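Local coordinates for protein adhesin LabA (Helicobacter pylori, PDB 6GMM) that probably recognises LacdiNAc-type sugars of the gastric mucosa, acting as a lectin-like adhesin through which the bacterium would attach to its host, at residues A137-I140 and I141-F145; D151-A154 and L155-N159; A244-D247 and M248-N251. All coordinates share one frame; numbering follows the deposited sequence.

Interaction 1. Residues A137-I140 and I141-F145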
loop_
_atom_site.group_PDB
_atom_site.type_symbol
_atom_site.label_atom_id
_atom_site.label_comp_id
_atom_site.label_asym_id
_atom_site.label_seq_id
_atom_site.Cartn_x
_atom_site.Cartn_y
_atom_site.Cartn_z
ATOM N N ALA A 137 -22.494 -0.511 6.000
ATOM C CA ALA A 137 -21.078 -0.348 5.737
ATOM C C ALA A 137 -20.726 1.153 5.678
ATOM O O ALA A 137 -19.814 1.582 6.381
ATOM C CB ALA A 137 -20.712 -1.032 4.437
ATOM N N TYR A 138 -21.490 1.943 4.898
ATOM C CA TYR A 138 -21.284 3.386 4.749
ATOM C C TYR A 138 -21.375 4.111 6.108
ATOM O O TYR A 138 -20.540 4.964 6.413
ATOM C CB TYR A 138 -22.306 3.954 3.740
ATOM C CG TYR A 138 -22.324 5.465 3.634
ATOM C CD1 TYR A 138 -21.435 6.136 2.801
ATOM C CD2 TYR A 138 -23.259 6.221 4.331
ATOM C CE1 TYR A 138 -21.491 7.521 2.651
ATOM C CE2 TYR A 138 -23.296 7.608 4.221
ATOM C CZ TYR A 138 -22.424 8.252 3.364
ATOM O OH TYR A 138 -22.480 9.613 3.247
ATOM N N GLN A 139 -22.378 3.748 6.922
ATOM C CA GLN A 139 -22.592 4.378 8.226
ATOM C C GLN A 139 -21.460 4.112 9.173
ATOM O O GLN A 139 -21.097 5.024 9.905
ATOM C CB GLN A 139 -23.957 4.032 8.862
ATOM C CG GLN A 139 -25.189 4.442 8.064
ATOM C CD GLN A 139 -25.329 5.911 7.769
ATOM O OE1 GLN A 139 -24.890 6.783 8.537
ATOM N NE2 GLN A 139 -25.990 6.208 6.653
ATOM N N ILE A 140 -20.853 2.897 9.130
ATOM C CA ILE A 140 -19.697 2.564 9.988
ATOM C C ILE A 140 -18.493 3.419 9.604
ATOM O O ILE A 140 -17.810 3.947 10.488
ATOM C CB ILE A 140 -19.377 1.040 10.052
ATOM C CG1 ILE A 140 -20.518 0.285 10.796
ATOM C CG2 ILE A 140 -18.045 0.813 10.761
ATOM C CD1 ILE A 140 -20.573 -1.317 10.674
ATOM N N ILE A 141 -18.227 3.543 8.285
ATOM C CA ILE A 141 -17.140 4.367 7.767
ATOM C C ILE A 141 -17.312 5.802 8.233
ATOM O O ILE A 141 -16.380 6.367 8.794
ATOM C CB ILE A 141 -17.006 4.272 6.223
ATOM C CG1 ILE A 141 -16.610 2.831 5.808
ATOM C CG2 ILE A 141 -15.970 5.306 5.714
ATOM C CD1 ILE A 141 -16.639 2.529 4.339
ATOM N N GLN A 142 -18.511 6.379 8.029
ATOM C CA GLN A 142 -18.807 7.753 8.419
ATOM C C GLN A 142 -18.650 7.977 9.920
ATOM O O GLN A 142 -18.014 8.958 10.293
ATOM C CB GLN A 142 -20.188 8.196 7.900
ATOM C CG GLN A 142 -20.133 8.604 6.429
ATOM C CD GLN A 142 -19.419 9.920 6.145
ATOM O OE1 GLN A 142 -18.787 10.562 6.995
ATOM N NE2 GLN A 142 -19.519 10.361 4.923
ATOM N N LYS A 143 -19.163 7.049 10.787
ATOM C CA LYS A 143 -19.001 7.191 12.253
ATOM C C LYS A 143 -17.552 7.013 12.683
ATOM O O LYS A 143 -17.114 7.664 13.632
ATOM C CB LYS A 143 -19.938 6.266 13.061
ATOM C CG LYS A 143 -21.438 6.435 12.753
ATOM C CD LYS A 143 -22.072 7.716 13.313
ATOM C CE LYS A 143 -23.534 7.872 12.931
ATOM N NZ LYS A 143 -23.735 8.124 11.472
ATOM N N ALA A 144 -16.788 6.160 11.981
ATOM C CA ALA A 144 -15.379 5.961 12.340
ATOM C C ALA A 144 -14.534 7.207 12.116
ATOM O O ALA A 144 -13.573 7.433 12.866
ATOM C CB ALA A 144 -14.804 4.811 11.565
ATOM N N PHE A 145 -14.864 8.005 11.082
ATOM C CA PHE A 145 -14.132 9.240 10.779
ATOM C C PHE A 145 -14.509 10.325 11.775
ATOM O O PHE A 145 -13.705 11.200 12.036
ATOM C CB PHE A 145 -14.460 9.734 9.355
ATOM C CG PHE A 145 -13.539 9.227 8.273
ATOM C CD1 PHE A 145 -13.714 7.960 7.724
ATOM C CD2 PHE A 145 -12.548 10.045 7.741
ATOM C CE1 PHE A 145 -12.905 7.519 6.673
ATOM C CE2 PHE A 145 -11.772 9.614 6.669
ATOM C CZ PHE A 145 -11.931 8.342 6.166
#

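Interaction 2. Residues D151-A154 and L155-N159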
loop_
_atom_site.group_PDB
_atom_site.type_symbol
_atom_site.label_atom_id
_atom_site.label_comp_id
_atom_site.label_asym_id
_atom_site.label_seq_id
_atom_site.Cartn_x
_atom_site.Cartn_y
_atom_site.Cartn_z
ATOM N N ASP A 151 -10.932 10.863 13.416
ATOM C CA ASP A 151 -11.094 9.921 14.524
ATOM C C ASP A 151 -10.452 8.534 14.343
ATOM O O ASP A 151 -10.274 7.834 15.355
ATOM C CB ASP A 151 -12.582 9.767 14.884
ATOM C CG ASP A 151 -13.208 10.961 15.600
ATOM O OD1 ASP A 151 -12.476 11.950 15.882
ATOM O OD2 ASP A 151 -14.417 10.899 15.906
ATOM N N ILE A 152 -10.111 8.124 13.098
ATOM C CA ILE A 152 -9.518 6.791 12.891
ATOM C C ILE A 152 -8.140 6.703 13.573
ATOM O O ILE A 152 -7.241 7.469 13.221
ATOM C CB ILE A 152 -9.467 6.327 11.403
ATOM C CG1 ILE A 152 -10.848 6.451 10.721
ATOM C CG2 ILE A 152 -8.905 4.885 11.285
ATOM C CD1 ILE A 152 -10.749 6.382 9.247
ATOM N N PRO A 153 -7.953 5.771 14.537
ATOM C CA PRO A 153 -6.647 5.665 15.203
ATOM C C PRO A 153 -5.540 5.176 14.283
ATOM O O PRO A 153 -5.812 4.475 13.297
ATOM C CB PRO A 153 -6.883 4.622 16.306
ATOM C CG PRO A 153 -8.389 4.462 16.420
ATOM C CD PRO A 153 -8.907 4.772 15.061
ATOM N N ALA A 154 -4.273 5.495 14.673
ATOM C CA ALA A 154 -3.025 5.065 14.038
ATOM C C ALA A 154 -2.996 3.532 14.006
ATOM O O ALA A 154 -3.535 2.887 14.919
ATOM C CB ALA A 154 -1.856 5.582 14.827
ATOM N N LEU A 155 -2.364 2.952 12.970
ATOM C CA LEU A 155 -2.378 1.513 12.707
ATOM C C LEU A 155 -1.948 0.619 13.893
ATOM O O LEU A 155 -2.441 -0.508 13.998
ATOM C CB LEU A 155 -1.564 1.188 11.441
ATOM C CG LEU A 155 -2.022 1.870 10.133
ATOM C CD1 LEU A 155 -1.395 1.214 8.955
ATOM C CD2 LEU A 155 -3.542 1.806 9.944
ATOM N N SER A 156 -1.090 1.128 14.802
ATOM C CA SER A 156 -0.640 0.385 15.991
ATOM C C SER A 156 -1.802 0.164 16.970
ATOM O O SER A 156 -1.774 -0.788 17.750
ATOM C CB SER A 156 0.480 1.140 16.704
ATOM O OG SER A 156 0.086 2.429 17.155
ATOM N N ASP A 157 -2.807 1.063 16.934
ATOM C CA ASP A 157 -3.994 1.040 17.794
ATOM C C ASP A 157 -5.168 0.319 17.091
ATOM O O ASP A 157 -5.781 0.877 16.170
ATOM C CB ASP A 157 -4.366 2.479 18.183
ATOM C CG ASP A 157 -5.454 2.611 19.232
ATOM O OD1 ASP A 157 -6.215 1.628 19.433
ATOM O OD2 ASP A 157 -5.560 3.702 19.838
ATOM N N THR A 158 -5.472 -0.920 17.531
ATOM C CA THR A 158 -6.496 -1.754 16.892
ATOM C C THR A 158 -7.719 -2.098 17.758
ATOM O O THR A 158 -8.695 -2.629 17.230
ATOM C CB THR A 158 -5.880 -3.056 16.349
ATOM O OG1 THR A 158 -5.283 -3.780 17.424
ATOM C CG2 THR A 158 -4.908 -2.830 15.202
ATOM N N ASN A 159 -7.655 -1.830 19.069
ATOM C CA ASN A 159 -8.752 -2.166 19.974
ATOM C C ASN A 159 -9.633 -0.974 20.412
ATOM O O ASN A 159 -10.311 -1.064 21.442
ATOM C CB ASN A 159 -8.217 -2.939 21.171
ATOM C CG ASN A 159 -8.637 -4.387 21.110
ATOM O OD1 ASN A 159 -9.537 -4.830 21.840
ATOM N ND2 ASN A 159 -8.061 -5.139 20.170
HETATM O O HOH W 1 -6.179 1.871 13.422
#

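Interaction 3. Residues A244-D247 and M248-N251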
loop_
_atom_site.group_PDB
_atom_site.type_symbol
_atom_site.label_atom_id
_atom_site.label_comp_id
_atom_site.label_asym_id
_atom_site.label_seq_id
_atom_site.Cartn_x
_atom_site.Cartn_y
_atom_site.Cartn_z
ATOM N N ALA A 244 -10.542 0.059 -9.922
ATOM C CA ALA A 244 -9.494 0.844 -9.264
ATOM C C ALA A 244 -9.696 0.855 -7.765
ATOM O O ALA A 244 -8.734 0.733 -7.025
ATOM C CB ALA A 244 -9.505 2.267 -9.786
ATOM N N ILE A 245 -10.941 0.956 -7.314
ATOM C CA ILE A 245 -11.209 1.040 -5.884
ATOM C C ILE A 245 -11.005 -0.303 -5.202
ATOM O O ILE A 245 -10.465 -0.339 -4.095
ATOM C CB ILE A 245 -12.594 1.682 -5.588
ATOM C CG1 ILE A 245 -12.655 3.139 -6.161
ATOM C CG2 ILE A 245 -12.855 1.663 -4.075
ATOM C CD1 ILE A 245 -14.085 3.852 -6.074
ATOM N N GLN A 246 -11.419 -1.400 -5.858
ATOM C CA GLN A 246 -11.240 -2.763 -5.332
ATOM C C GLN A 246 -9.787 -3.068 -5.075
ATOM O O GLN A 246 -9.461 -3.589 -4.004
ATOM C CB GLN A 246 -11.838 -3.815 -6.280
ATOM C CG GLN A 246 -13.382 -3.774 -6.303
ATOM C CD GLN A 246 -14.038 -4.501 -5.147
ATOM O OE1 GLN A 246 -14.843 -5.420 -5.372
ATOM N NE2 GLN A 246 -13.798 -4.048 -3.883
ATOM N N ASP A 247 -8.901 -2.689 -6.023
ATOM C CA ASP A 247 -7.451 -2.902 -5.913
ATOM C C ASP A 247 -6.867 -1.989 -4.806
ATOM O O ASP A 247 -5.970 -2.404 -4.072
ATOM C CB ASP A 247 -6.811 -2.586 -7.259
ATOM C CG ASP A 247 -7.083 -3.596 -8.365
ATOM O OD1 ASP A 247 -7.244 -4.809 -8.049
ATOM O OD2 ASP A 247 -6.999 -3.206 -9.553
ATOM N N MET A 248 -7.405 -0.749 -4.669
ATOM C CA MET A 248 -6.997 0.202 -3.631
ATOM C C MET A 248 -7.238 -0.438 -2.248
ATOM O O MET A 248 -6.360 -0.427 -1.397
ATOM C CB MET A 248 -7.823 1.482 -3.744
ATOM C CG MET A 248 -7.274 2.477 -4.730
ATOM S SD MET A 248 -8.348 3.918 -4.875
ATOM C CE MET A 248 -7.935 4.742 -3.403
ATOM N N ILE A 249 -8.411 -1.050 -2.065
ATOM C CA ILE A 249 -8.802 -1.740 -0.831
ATOM C C ILE A 249 -7.864 -2.951 -0.583
ATOM O O ILE A 249 -7.393 -3.147 0.546
ATOM C CB ILE A 249 -10.297 -2.168 -0.965
ATOM C CG1 ILE A 249 -11.232 -0.944 -0.850
ATOM C CG2 ILE A 249 -10.679 -3.290 0.034
ATOM C CD1 ILE A 249 -12.706 -1.158 -1.449
ATOM N N LYS A 250 -7.616 -3.753 -1.653
ATOM C CA LYS A 250 -6.802 -4.954 -1.585
ATOM C C LYS A 250 -5.361 -4.616 -1.158
ATOM O O LYS A 250 -4.853 -5.194 -0.192
ATOM C CB LYS A 250 -6.906 -5.758 -2.899
ATOM C CG LYS A 250 -5.746 -6.728 -3.137
ATOM C CD LYS A 250 -5.984 -7.647 -4.337
ATOM C CE LYS A 250 -4.823 -8.594 -4.581
ATOM N NZ LYS A 250 -5.217 -9.769 -5.410
ATOM N N ASN A 251 -4.759 -3.615 -1.808
ATOM C CA ASN A 251 -3.411 -3.137 -1.502
ATOM C C ASN A 251 -3.309 -2.500 -0.103
ATOM O O ASN A 251 -2.438 -2.890 0.660
ATOM C CB ASN A 251 -2.902 -2.210 -2.607
ATOM C CG ASN A 251 -2.439 -2.948 -3.852
ATOM O OD1 ASN A 251 -1.606 -3.847 -3.794
ATOM N ND2 ASN A 251 -2.944 -2.575 -5.020
#

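Interaction 1. Residues A137-I140 and I141-F145
Tyr138 and Gln142, with Gln139 and Lys143 beside them, make a local i to i+4 contact on the last turns of the alpha-helix 128-145, within the helix-rich SabA-type adhesion domain. Four main-chain hydrogen bonds run through it, from Ile141 N to Ala137 O through to Ala144 N to Ile140 O; the one from Lys143 N to Gln139 O measures 2.9 Å. On one side of the helix, Tyr138 and Gln142 extend alongside each other. With CG anti to the backbone N (chi1 172°), beside the carbonyl carbon, the Tyr138 ring leans toward the following turn, where Gln142, bent at chi2, lays its aliphatic CG over one ring face. This CH-pi contact puts Gln142 CG 4.1 Å from the centroid of the Tyr138 ring, offset toward the rim and 20° off the normal. The amide plane is turned 72° from the ring, so the two flat groups do not stack. Their polar ends have their main partners in other parts of the chain: Tyr138 OH bonds Gln74, Gln142 OE1 takes the backbone N-H of Ala349, and the ring meets Trp73 edge-to-face. Next to this pair Gln139 and Lys143 also run in one direction, yet Gln139 NE2 bonds Asn135 and Lys143 NZ bonds Thr346. The apolar side of the turn is buried, Ile140 meeting Leu162 and Phe164 of strand 161-165 as well as Gln194, and Ile141 meeting Ile198 of helix 188-205. Ile141 CG1 sits 3.5 Å from Ala137 O, while Lys143 CG comes to 3.2 Å from Gln139 O. Between the paired side chains themselves the polar link is slight: Gln142 NE2 makes a weak, bent hydrogen bond of 3.5 Å to Tyr138 OH.

Interaction 2. Residues D151-A154 and L155-N159
Pro153 and Asp157 meet through a flat group: CB of the proline ring lies over one face of the Asp157 carboxylate, 3.8 Å from Asp157 CG. The same Pro153 CB also touches the aspartate's methylene, 3.8 Å from Asp157 CB. Placing Asp157 CG anti to the backbone N (chi1 -172°) turns the carboxylate back over the proline, and a hydrogen bond between Thr160 OG1 and Asp157 OD1 restrains its rotation. Between the two side chains the loop linking helix 128-145 to strand 161-165 folds into a type I beta turn, Ala154 to Asp157. Its closing bond, Asp157 N to Ala154 O, is 2.8 Å long, with the donor 36° above the carbonyl plane instead of on a lone pair. A water spans the mouth of the turn, hydrogen-bonded at 2.6 Å to Pro153 O and at 2.9 Å to Asp157 O; counting its surroundings, it has more acceptors near it than protons to offer, so these bonds may be shared in time. The turn is anchored at its corners. Leu155 is buried against Ala58 and Val62 of helix 57-76 and against Ala188, whereas Ser156 OG hydrogen-bonds to Ile50 O, and the backbones of Ser156 and Ile50 are hydrogen-bonded as well. Pro153 packs further on Thr160 and Asn186.

Interaction 3. Residues A244-D247 and M248-N251
Ile245 and Ile249 run obliquely across one another on the alpha-helix 239-264, one turn apart, while Gln246 and Ile249 lie side by side and point the same way. The stretch belongs to the packed helices of the SabA-type adhesion domain, and its side chains fan out to three neighbouring elements. Ile249 CD1 is the shared end: it touches Ile245 CG2 at 3.9 Å and also lies 3.9 Å from Gln246 NE2. Its branch arrives there because CG1 stands beside the backbone N (chi1 -73°), leading back toward the preceding turn, where CG1 passes 3.4 Å from Ile245 O. Both isoleucines pack on Ile199 of helix 188-205, and Ile245 reaches Leu72 of helix 57-76 too. Met248 leaves the helix in another direction. Its CG lies close to the carbonyl of the previous turn, 3.2 Å from Ala244 O, and the chain, bent at chi3, leads its end away from that turn; the side chain packs on Leu64 and Ala68 of helix 57-76 and on Phe311 of helix 287-311. Beside Met248 the helix becomes polar. Asp247 OD2 makes a salt bridge to Arg313, whereas the extended Lys250 keeps its NZ 6.0 Å from Asp247 OD1, so their opposite charges do not touch. The amide of Asn251 is gripped at both ends, OD1 by Arg303 and ND2 by Asp310, which satisfies a buried polar group and ties this side of the helix to helix 287-311. Beneath all of these, four consecutive i to i+4 main-chain bonds hold the turn. The last of them is Asn251 N to Asp247 O, 2.8 Å long and nearly straight at 171°.

In the fold
Interactions 1 and 3 are buried helical turns, whereas interaction 2 is a surface turn in the loop that follows helix 128-145. Interaction 1 joins directly to interaction 2: Asp151 N probably bonds Phe145 O, and the Phe145 ring packs on Ile152. Interaction 3 touches neither, its nearest atoms lying about 8 Å from interaction 1 and about 9 Å from interaction 2. All three nevertheless lean on helices 57-76 and 188-205. Their chemistry differs: interaction 1 mixes an aromatic face with hydrogen-bonded amides, interaction 2 has one turn bond, a bridging water and a proline packed on a carboxylate face, and interaction 3 combines crossed aliphatic chains with a charged flank toward helix 287-311.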